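Side-chain contacts in reducing end xylose-releasing exo-oligoxylanase (Bacillus halodurans, PDB 1WU4), which hydrolyses xylooligosaccharides of three or more units, releasing xylose from the reducing end with inversion of anomeric configuration: residues Leu137-His142 and Tyr204-Leu209; His142-Gly147 and Phe152-Gln157. The protein carries 1 engineered substitution. One frame throughout, in Å; residues are numbered along the deposited sequence.

Interaction 1 of 2, residues Leu137-His142 and Tyr204-Leu209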
ATOM      1  N   LEU A 137      -1.115 -11.844  -5.262  1.00  7.94           N
ATOM      2  CA  LEU A 137      -1.026 -13.133  -5.941  1.00  8.50           C
ATOM      3  C   LEU A 137      -1.296 -14.287  -4.972  1.00  9.20           C
ATOM      4  O   LEU A 137      -1.960 -15.258  -5.340  1.00 10.53           O
ATOM      5  CB  LEU A 137       0.347 -13.290  -6.600  1.00  9.61           C
ATOM      6  CG  LEU A 137       0.564 -12.436  -7.854  1.00  9.43           C
ATOM      7  CD1 LEU A 137       2.043 -12.372  -8.186  1.00 10.30           C
ATOM      8  CD2 LEU A 137      -0.221 -13.020  -9.022  1.00 11.89           C
ATOM      9  N   PHE A 138      -0.789 -14.201  -3.741  1.00  9.78           N
ATOM     10  CA  PHE A 138      -1.058 -15.259  -2.768  1.00 10.52           C
ATOM     11  C   PHE A 138      -2.562 -15.289  -2.498  1.00  8.99           C
ATOM     12  O   PHE A 138      -3.167 -16.356  -2.432  1.00 10.35           O
ATOM     13  CB  PHE A 138      -0.323 -15.021  -1.440  1.00  9.86           C
ATOM     14  CG  PHE A 138       1.123 -15.448  -1.443  1.00  9.38           C
ATOM     15  CD1 PHE A 138       1.487 -16.743  -1.813  1.00 10.03           C
ATOM     16  CD2 PHE A 138       2.118 -14.566  -1.039  1.00  9.98           C
ATOM     17  CE1 PHE A 138       2.823 -17.147  -1.777  1.00  9.94           C
ATOM     18  CE2 PHE A 138       3.456 -14.960  -1.001  1.00  9.73           C
ATOM     19  CZ  PHE A 138       3.808 -16.254  -1.371  1.00 10.65           C
ATOM     20  N   PHE A 139      -3.166 -14.114  -2.331  1.00  8.90           N
ATOM     21  CA  PHE A 139      -4.602 -14.048  -2.078  1.00  8.62           C
ATOM     22  C   PHE A 139      -5.390 -14.622  -3.258  1.00  8.30           C
ATOM     23  O   PHE A 139      -6.378 -15.332  -3.063  1.00 10.58           O
ATOM     24  CB  PHE A 139      -5.051 -12.605  -1.814  1.00  9.50           C
ATOM     25  CG  PHE A 139      -4.636 -12.060  -0.465  1.00  9.21           C
ATOM     26  CD1 PHE A 139      -4.123 -12.889   0.530  1.00 11.31           C
ATOM     27  CD2 PHE A 139      -4.799 -10.707  -0.185  1.00  8.24           C
ATOM     28  CE1 PHE A 139      -3.782 -12.370   1.787  1.00  9.23           C
ATOM     29  CE2 PHE A 139      -4.464 -10.182   1.064  1.00  9.48           C
ATOM     30  CZ  PHE A 139      -3.955 -11.015   2.051  1.00 10.49           C
ATOM     31  N   ALA A 140      -4.951 -14.319  -4.478  1.00  9.79           N
ATOM     32  CA  ALA A 140      -5.621 -14.827  -5.672  1.00 11.02           C
ATOM     33  C   ALA A 140      -5.563 -16.354  -5.682  1.00 11.17           C
ATOM     34  O   ALA A 140      -6.553 -17.028  -5.963  1.00 11.62           O
ATOM     35  CB  ALA A 140      -4.952 -14.270  -6.922  1.00 10.35           C
ATOM     36  N   SER A 141      -4.391 -16.900  -5.380  1.00 11.53           N
ATOM     37  CA  SER A 141      -4.221 -18.346  -5.344  1.00 11.08           C
ATOM     38  C   SER A 141      -5.176 -18.971  -4.334  1.00 12.11           C
ATOM     39  O   SER A 141      -5.810 -19.992  -4.604  1.00 12.91           O
ATOM     40  CB  SER A 141      -2.782 -18.697  -4.962  1.00 11.46           C
ATOM     41  OG  SER A 141      -2.613 -20.102  -4.844  1.00 12.81           O
ATOM     42  N   HIS A 142      -5.278 -18.347  -3.166  1.00 12.33           N
ATOM     43  CA  HIS A 142      -6.129 -18.860  -2.103  1.00 12.51           C
ATOM     44  C   HIS A 142      -7.625 -18.756  -2.383  1.00 12.99           C
ATOM     45  O   HIS A 142      -8.392 -19.644  -2.004  1.00 15.19           O
ATOM     46  CB  HIS A 142      -5.767 -18.159  -0.793  1.00 11.01           C
ATOM     47  CG  HIS A 142      -4.329 -18.325  -0.413  1.00 11.62           C
ATOM     48  ND1 HIS A 142      -3.718 -17.566   0.562  1.00 10.90           N
ATOM     49  CD2 HIS A 142      -3.375 -19.157  -0.894  1.00 11.09           C
ATOM     50  CE1 HIS A 142      -2.449 -17.919   0.661  1.00 11.02           C
ATOM     51  NE2 HIS A 142      -2.214 -18.882  -0.212  1.00 12.29           N
ATOM     52  N   TYR A 204       4.661  -9.031   5.512  1.00  8.89           N
ATOM     53  CA  TYR A 204       5.790  -9.929   5.746  1.00  7.72           C
ATOM     54  C   TYR A 204       5.423 -11.092   6.666  1.00  9.55           C
ATOM     55  O   TYR A 204       5.960 -12.187   6.522  1.00  9.63           O
ATOM     56  CB  TYR A 204       6.990  -9.150   6.304  1.00  9.79           C
ATOM     57  CG  TYR A 204       7.284  -7.860   5.563  1.00  7.53           C
ATOM     58  CD1 TYR A 204       6.913  -7.692   4.224  1.00  7.13           C
ATOM     59  CD2 TYR A 204       7.871  -6.780   6.219  1.00  8.37           C
ATOM     60  CE1 TYR A 204       7.103  -6.479   3.569  1.00  9.65           C
ATOM     61  CE2 TYR A 204       8.069  -5.563   5.571  1.00  8.00           C
ATOM     62  CZ  TYR A 204       7.674  -5.418   4.247  1.00  7.33           C
ATOM     63  OH  TYR A 204       7.797  -4.194   3.631  1.00  9.25           O
ATOM     64  N   GLU A 205       4.515 -10.857   7.608  1.00  9.83           N
ATOM     65  CA  GLU A 205       4.074 -11.924   8.506  1.00  9.71           C
ATOM     66  C   GLU A 205       3.469 -13.035   7.654  1.00 10.94           C
ATOM     67  O   GLU A 205       3.692 -14.222   7.893  1.00  9.88           O
ATOM     68  CB  GLU A 205       3.011 -11.399   9.475  1.00 14.94           C
ATOM     69  CG  GLU A 205       3.509 -10.335  10.430  1.00 19.23           C
ATOM     70  CD  GLU A 205       4.179 -10.917  11.655  1.00 26.99           C
ATOM     71  OE1 GLU A 205       4.960 -11.882  11.514  1.00 26.83           O
ATOM     72  OE2 GLU A 205       3.928 -10.395  12.760  1.00 26.32           O
ATOM     73  N   LEU A 206       2.689 -12.644   6.653  1.00  9.44           N
ATOM     74  CA  LEU A 206       2.064 -13.623   5.779  1.00  9.13           C
ATOM     75  C   LEU A 206       3.107 -14.266   4.868  1.00  8.65           C
ATOM     76  O   LEU A 206       3.032 -15.461   4.583  1.00  8.91           O
ATOM     77  CB  LEU A 206       0.938 -12.967   4.978  1.00  9.50           C
ATOM     78  CG  LEU A 206      -0.199 -12.456   5.874  1.00  9.57           C
ATOM     79  CD1 LEU A 206      -1.202 -11.667   5.050  1.00 10.78           C
ATOM     80  CD2 LEU A 206      -0.878 -13.631   6.572  1.00 10.24           C
ATOM     81  N   PHE A 207       4.093 -13.491   4.424  1.00  8.72           N
ATOM     82  CA  PHE A 207       5.142 -14.060   3.587  1.00  8.23           C
ATOM     83  C   PHE A 207       5.898 -15.119   4.395  1.00  8.26           C
ATOM     84  O   PHE A 207       6.380 -16.105   3.841  1.00 10.22           O
ATOM     85  CB  PHE A 207       6.136 -12.988   3.122  1.00  9.22           C
ATOM     86  CG  PHE A 207       5.552 -11.949   2.197  1.00  8.62           C
ATOM     87  CD1 PHE A 207       4.311 -12.129   1.581  1.00  9.15           C
ATOM     88  CD2 PHE A 207       6.268 -10.789   1.925  1.00  8.33           C
ATOM     89  CE1 PHE A 207       3.799 -11.158   0.707  1.00  8.84           C
ATOM     90  CE2 PHE A 207       5.768  -9.820   1.056  1.00  9.97           C
ATOM     91  CZ  PHE A 207       4.530 -10.005   0.447  1.00  8.84           C
ATOM     92  N   SER A 208       5.992 -14.923   5.709  1.00  9.39           N
ATOM     93  CA  SER A 208       6.703 -15.880   6.555  1.00 10.33           C
ATOM     94  C   SER A 208       5.969 -17.216   6.629  1.00 10.29           C
ATOM     95  O   SER A 208       6.518 -18.207   7.112  1.00 11.32           O
ATOM     96  CB  SER A 208       6.913 -15.317   7.971  1.00 10.27           C
ATOM     97  OG  SER A 208       5.765 -15.471   8.793  1.00 11.50           O
ATOM     98  N   LEU A 209       4.732 -17.240   6.142  1.00 10.17           N
ATOM     99  CA  LEU A 209       3.934 -18.461   6.145  1.00 10.24           C
ATOM    100  C   LEU A 209       3.816 -19.066   4.752  1.00 10.24           C
ATOM    101  O   LEU A 209       3.713 -20.286   4.609  1.00 11.87           O
ATOM    102  CB  LEU A 209       2.518 -18.176   6.659  1.00 12.71           C
ATOM    103  CG  LEU A 209       2.357 -17.563   8.049  1.00 11.40           C
ATOM    104  CD1 LEU A 209       0.886 -17.280   8.311  1.00 14.23           C
ATOM    105  CD2 LEU A 209       2.920 -18.512   9.097  1.00 16.99           C
TER
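Phe-138 and Phe-207 have the nearest CA atoms across the two segments, with 9.0 Å between Phe-138 CA and Phe-207 CA. Both segments are helical throughout, Leu-137 to His-142 within helix 127-144 and Tyr-204 to Leu-209 within helix 201-210. At that spacing the main chains leave the contact to side chains.

The first pair is aromatic. Phe-138 starts out toward the other helix and presents the CD2-CE2 side of its ring to the CD1-CE1 side of Phe-207. The nearest pair, Phe-138 CE2 and Phe-207 CD1, lies 3.9 Å apart. The rings meet at a slant, bond against bond, without stacking in parallel. Phe-207 leaves its helix off to one flank; with CG anti to the carbonyl carbon (chi1 -66°), the ring then reaches back to Phe-138. Its own helix backs it, since Tyr-204 N sits 4.3 Å above one face of the Phe-207 ring, offset toward the rim.

The second pair is slimmer. Phe-139 touches Leu-206 through the far end of its ring, CZ lying 4.1 Å from Leu-206 CD1, and the two side chains cross at about a right angle. Leu-206 thus offers one methyl branch to the ring.

Neighbouring parts of the fold close in around these four residues. Leu-162 of helix 154-167 touches both Phe-138 and Phe-207, Trp-219 meets Phe-207 edge-to-face, and Trp-277 of helix 265-278 packs on both Phe-139 and Leu-206.

Here two helices well separated in sequence are joined inside the (alpha/alpha)6 barrel, away from the probable catalytic residues. All four side chains are buried and apolar, and no hydrogen bond runs between the segments, so this join rests on van der Waals and hydrophobic packing alone.

Interaction 2 of 2, residues His142-Gly147 and Phe152-Gln157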
ATOM      1  N   HIS A 142      -5.278 -18.347  -3.166  1.00 12.33           N
ATOM      2  CA  HIS A 142      -6.129 -18.860  -2.103  1.00 12.51           C
ATOM      3  C   HIS A 142      -7.625 -18.756  -2.383  1.00 12.99           C
ATOM      4  O   HIS A 142      -8.392 -19.644  -2.004  1.00 15.19           O
ATOM      5  CB  HIS A 142      -5.767 -18.159  -0.793  1.00 11.01           C
ATOM      6  CG  HIS A 142      -4.329 -18.325  -0.413  1.00 11.62           C
ATOM      7  ND1 HIS A 142      -3.718 -17.566   0.562  1.00 10.90           N
ATOM      8  CD2 HIS A 142      -3.375 -19.157  -0.894  1.00 11.09           C
ATOM      9  CE1 HIS A 142      -2.449 -17.919   0.661  1.00 11.02           C
ATOM     10  NE2 HIS A 142      -2.214 -18.882  -0.212  1.00 12.29           N
ATOM     11  N   ARG A 143      -8.049 -17.690  -3.055  1.00 12.11           N
ATOM     12  CA  ARG A 143      -9.466 -17.528  -3.360  1.00 11.53           C
ATOM     13  C   ARG A 143      -9.914 -18.302  -4.592  1.00 13.10           C
ATOM     14  O   ARG A 143     -10.996 -18.891  -4.601  1.00 14.34           O
ATOM     15  CB  ARG A 143      -9.821 -16.054  -3.591  1.00 11.00           C
ATOM     16  CG  ARG A 143      -9.638 -15.136  -2.399  1.00 12.67           C
ATOM     17  CD  ARG A 143     -10.528 -13.898  -2.525  1.00 12.21           C
ATOM     18  NE  ARG A 143     -11.935 -14.227  -2.296  1.00 12.84           N
ATOM     19  CZ  ARG A 143     -12.912 -13.331  -2.172  1.00 10.55           C
ATOM     20  NH1 ARG A 143     -12.651 -12.034  -2.259  1.00 11.42           N
ATOM     21  NH2 ARG A 143     -14.153 -13.735  -1.939  1.00 13.74           N
ATOM     22  N   TRP A 144      -9.078 -18.307  -5.625  1.00 14.11           N
ATOM     23  CA  TRP A 144      -9.442 -18.939  -6.890  1.00 12.79           C
ATOM     24  C   TRP A 144      -8.649 -20.162  -7.326  1.00 16.89           C
ATOM     25  O   TRP A 144      -9.062 -20.872  -8.248  1.00 17.31           O
ATOM     26  CB  TRP A 144      -9.373 -17.886  -8.000  1.00 13.68           C
ATOM     27  CG  TRP A 144     -10.037 -16.591  -7.632  1.00 12.46           C
ATOM     28  CD1 TRP A 144     -11.281 -16.436  -7.094  1.00 13.93           C
ATOM     29  CD2 TRP A 144      -9.502 -15.269  -7.792  1.00 10.86           C
ATOM     30  NE1 TRP A 144     -11.559 -15.103  -6.911  1.00 12.26           N
ATOM     31  CE2 TRP A 144     -10.486 -14.364  -7.331  1.00 10.96           C
ATOM     32  CE3 TRP A 144      -8.292 -14.760  -8.282  1.00 10.07           C
ATOM     33  CZ2 TRP A 144     -10.295 -12.978  -7.345  1.00 11.82           C
ATOM     34  CZ3 TRP A 144      -8.103 -13.378  -8.294  1.00 11.03           C
ATOM     35  CH2 TRP A 144      -9.101 -12.506  -7.828  1.00 11.08           C
ATOM     36  N   GLY A 145      -7.517 -20.409  -6.679  1.00 14.55           N
ATOM     37  CA  GLY A 145      -6.692 -21.540  -7.055  1.00 15.17           C
ATOM     38  C   GLY A 145      -5.761 -21.152  -8.189  1.00 14.00           C
ATOM     39  O   GLY A 145      -6.094 -20.291  -9.006  1.00 17.24           O
ATOM     40  N   ASP A 146      -4.591 -21.777  -8.237  1.00 15.16           N
ATOM     41  CA  ASP A 146      -3.611 -21.495  -9.277  1.00 18.06           C
ATOM     42  C   ASP A 146      -4.094 -21.930 -10.653  1.00 20.01           C
ATOM     43  O   ASP A 146      -4.636 -23.025 -10.819  1.00 19.31           O
ATOM     44  CB  ASP A 146      -2.288 -22.190  -8.954  1.00 16.95           C
ATOM     45  CG  ASP A 146      -1.395 -21.358  -8.055  1.00 17.62           C
ATOM     46  OD1 ASP A 146      -1.905 -20.430  -7.387  1.00 15.39           O
ATOM     47  OD2 ASP A 146      -0.180 -21.639  -8.012  1.00 20.21           O
ATOM     48  N   GLY A 147      -3.891 -21.056 -11.632  1.00 20.53           N
ATOM     49  CA  GLY A 147      -4.290 -21.350 -12.992  1.00 26.67           C
ATOM     50  C   GLY A 147      -3.289 -22.271 -13.656  1.00 29.23           C
ATOM     51  O   GLY A 147      -2.120 -22.327 -13.265  1.00 23.94           O
ATOM     52  N   PHE A 152      -0.790 -17.192 -14.843  1.00 12.32           N
ATOM     53  CA  PHE A 152      -1.884 -17.296 -13.891  1.00 12.04           C
ATOM     54  C   PHE A 152      -1.708 -18.348 -12.801  1.00 12.85           C
ATOM     55  O   PHE A 152      -2.650 -18.663 -12.073  1.00 14.34           O
ATOM     56  CB  PHE A 152      -3.191 -17.482 -14.661  1.00 17.08           C
ATOM     57  CG  PHE A 152      -3.464 -16.366 -15.628  1.00 14.08           C
ATOM     58  CD1 PHE A 152      -3.769 -15.087 -15.170  1.00 15.80           C
ATOM     59  CD2 PHE A 152      -3.350 -16.574 -16.999  1.00 14.70           C
ATOM     60  CE1 PHE A 152      -3.951 -14.033 -16.061  1.00 14.74           C
ATOM     61  CE2 PHE A 152      -3.531 -15.525 -17.900  1.00 18.05           C
ATOM     62  CZ  PHE A 152      -3.832 -14.253 -17.430  1.00 17.00           C
ATOM     63  N   ASN A 153      -0.494 -18.884 -12.691  1.00 13.43           N
ATOM     64  CA  ASN A 153      -0.171 -19.848 -11.643  1.00 10.50           C
ATOM     65  C   ASN A 153       0.299 -18.952 -10.494  1.00 11.33           C
ATOM     66  O   ASN A 153       1.482 -18.898 -10.143  1.00 11.79           O
ATOM     67  CB  ASN A 153       0.925 -20.819 -12.120  1.00 13.33           C
ATOM     68  CG  ASN A 153       2.129 -20.115 -12.725  1.00 11.89           C
ATOM     69  OD1 ASN A 153       2.005 -19.080 -13.381  1.00 12.81           O
ATOM     70  ND2 ASN A 153       3.307 -20.697 -12.525  1.00 14.01           N
ATOM     71  N   TYR A 154      -0.679 -18.244  -9.933  1.00 12.87           N
ATOM     72  CA  TYR A 154      -0.489 -17.255  -8.871  1.00  9.91           C
ATOM     73  C   TYR A 154       0.531 -17.505  -7.766  1.00 11.12           C
ATOM     74  O   TYR A 154       1.468 -16.722  -7.609  1.00 11.37           O
ATOM     75  CB  TYR A 154      -1.833 -16.935  -8.212  1.00 11.53           C
ATOM     76  CG  TYR A 154      -2.966 -16.650  -9.172  1.00 11.66           C
ATOM     77  CD1 TYR A 154      -2.888 -15.612 -10.104  1.00 12.06           C
ATOM     78  CD2 TYR A 154      -4.130 -17.413  -9.132  1.00 12.50           C
ATOM     79  CE1 TYR A 154      -3.953 -15.345 -10.976  1.00 12.81           C
ATOM     80  CE2 TYR A 154      -5.193 -17.158  -9.993  1.00 11.28           C
ATOM     81  CZ  TYR A 154      -5.100 -16.125 -10.909  1.00 12.93           C
ATOM     82  OH  TYR A 154      -6.163 -15.876 -11.749  1.00 14.76           O
ATOM     83  N   SER A 155       0.352 -18.572  -6.992  1.00 12.55           N
ATOM     84  CA  SER A 155       1.269 -18.835  -5.885  1.00 12.86           C
ATOM     85  C   SER A 155       2.716 -19.043  -6.318  1.00 13.00           C
ATOM     86  O   SER A 155       3.637 -18.638  -5.609  1.00 12.30           O
ATOM     87  CB  SER A 155       0.792 -20.032  -5.055  1.00 16.41           C
ATOM     88  OG  SER A 155       0.977 -21.253  -5.743  1.00 15.60           O
ATOM     89  N   GLU A 156       2.924 -19.670  -7.474  1.00 10.93           N
ATOM     90  CA  GLU A 156       4.282 -19.887  -7.963  1.00 11.41           C
ATOM     91  C   GLU A 156       4.900 -18.550  -8.354  1.00  9.88           C
ATOM     92  O   GLU A 156       6.091 -18.316  -8.143  1.00 11.80           O
ATOM     93  CB  GLU A 156       4.290 -20.817  -9.177  1.00 11.38           C
ATOM     94  CG  GLU A 156       3.767 -22.210  -8.905  1.00 14.27           C
ATOM     95  CD  GLU A 156       3.990 -23.130 -10.081  1.00 14.19           C
ATOM     96  OE1 GLU A 156       5.134 -23.599 -10.253  1.00 18.61           O
ATOM     97  OE2 GLU A 156       3.028 -23.368 -10.839  1.00 20.09           O
ATOM     98  N   GLN A 157       4.084 -17.675  -8.934  1.00 10.81           N
ATOM     99  CA  GLN A 157       4.553 -16.357  -9.339  1.00 10.09           C
ATOM    100  C   GLN A 157       4.966 -15.562  -8.101  1.00 10.93           C
ATOM    101  O   GLN A 157       6.005 -14.904  -8.092  1.00 11.46           O
ATOM    102  CB  GLN A 157       3.443 -15.609 -10.085  1.00 11.54           C
ATOM    103  CG  GLN A 157       3.059 -16.203 -11.441  1.00 13.64           C
ATOM    104  CD  GLN A 157       4.188 -16.144 -12.454  1.00 13.63           C
ATOM    105  OE1 GLN A 157       4.997 -15.216 -12.447  1.00 15.79           O
ATOM    106  NE2 GLN A 157       4.235 -17.128 -13.347  1.00 17.35           N
TER
HETATM  107  O   HOH W   1       0.671 -23.731  -9.680  1.00 24.13           O
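Asp-146 grips Ser-155 with both carboxylate oxygens. The backbone N of Ser-155 donates to Asp-146 OD1 at 2.9 Å, nearly straight at 176°, while Ser-155 OG donates to Asp-146 OD2 at 2.6 Å; both donors come from the syn side, somewhat out of the carboxylate plane. Ser-155 OG sits between its own backbone N and carbonyl carbon (chi1 72°), which turns hydroxyl and N-H together onto the acid. Ser-141 OG is a further partner of Asp-146 OD1. A water donates to Asp-146 OD2 at 2.8 Å and to Glu-156 OE2 at 2.7 Å, probably easing the closeness of two like charges.

Beside this clasp, Gly-147 N donates to Phe-152 O at 2.7 Å, from above the carbonyl plane. The same oxygen lies over the centre of the Tyr-154 ring and takes a weak bond from Tyr-154 N, closing an inverse gamma turn centred on Asn-153.

Further out, Gly-145, the first residue past the helix, with positive phi (86°), brings its O to the edge of the Tyr-154 ring, 3.4 Å from CE2. Trp-144 CE3 packs 4.3 Å from Tyr-154 CE2; their polar ends turn to Asp-83 and Asp-89 respectively.

With an alanine in place of Asp-146, the Ser-155 N-H and hydroxyl would probably lose their acceptor. The N-cap side chain, Asn-153, makes no capping bond and instead bonds Gln-157 and Glu-156. Asp-146 receives a first-turn N-H, tying together successive barrel helices 127-144 and 154-167, and the helix dipole is likely to favour its negative charge.

Helix 127-144 serves both contacts. Interaction 1 uses the body of that helix, in a fully buried and wholly apolar join to a helix distant in sequence. Interaction 2 lies at its C-terminal end, partly exposed and farther from the centre of the chain, where a short connection leads into the next helix. Their centres are 11 Å apart, and they meet directly: Ser-141, on the helix of interaction 1, bridges to the acid of interaction 2, and Tyr-154 CB packs on Leu-137 O. The chemistry follows the place in the fold, with ring and methyl packing in the interior and a charged clasp, backbone bonds and a water nearer the surface.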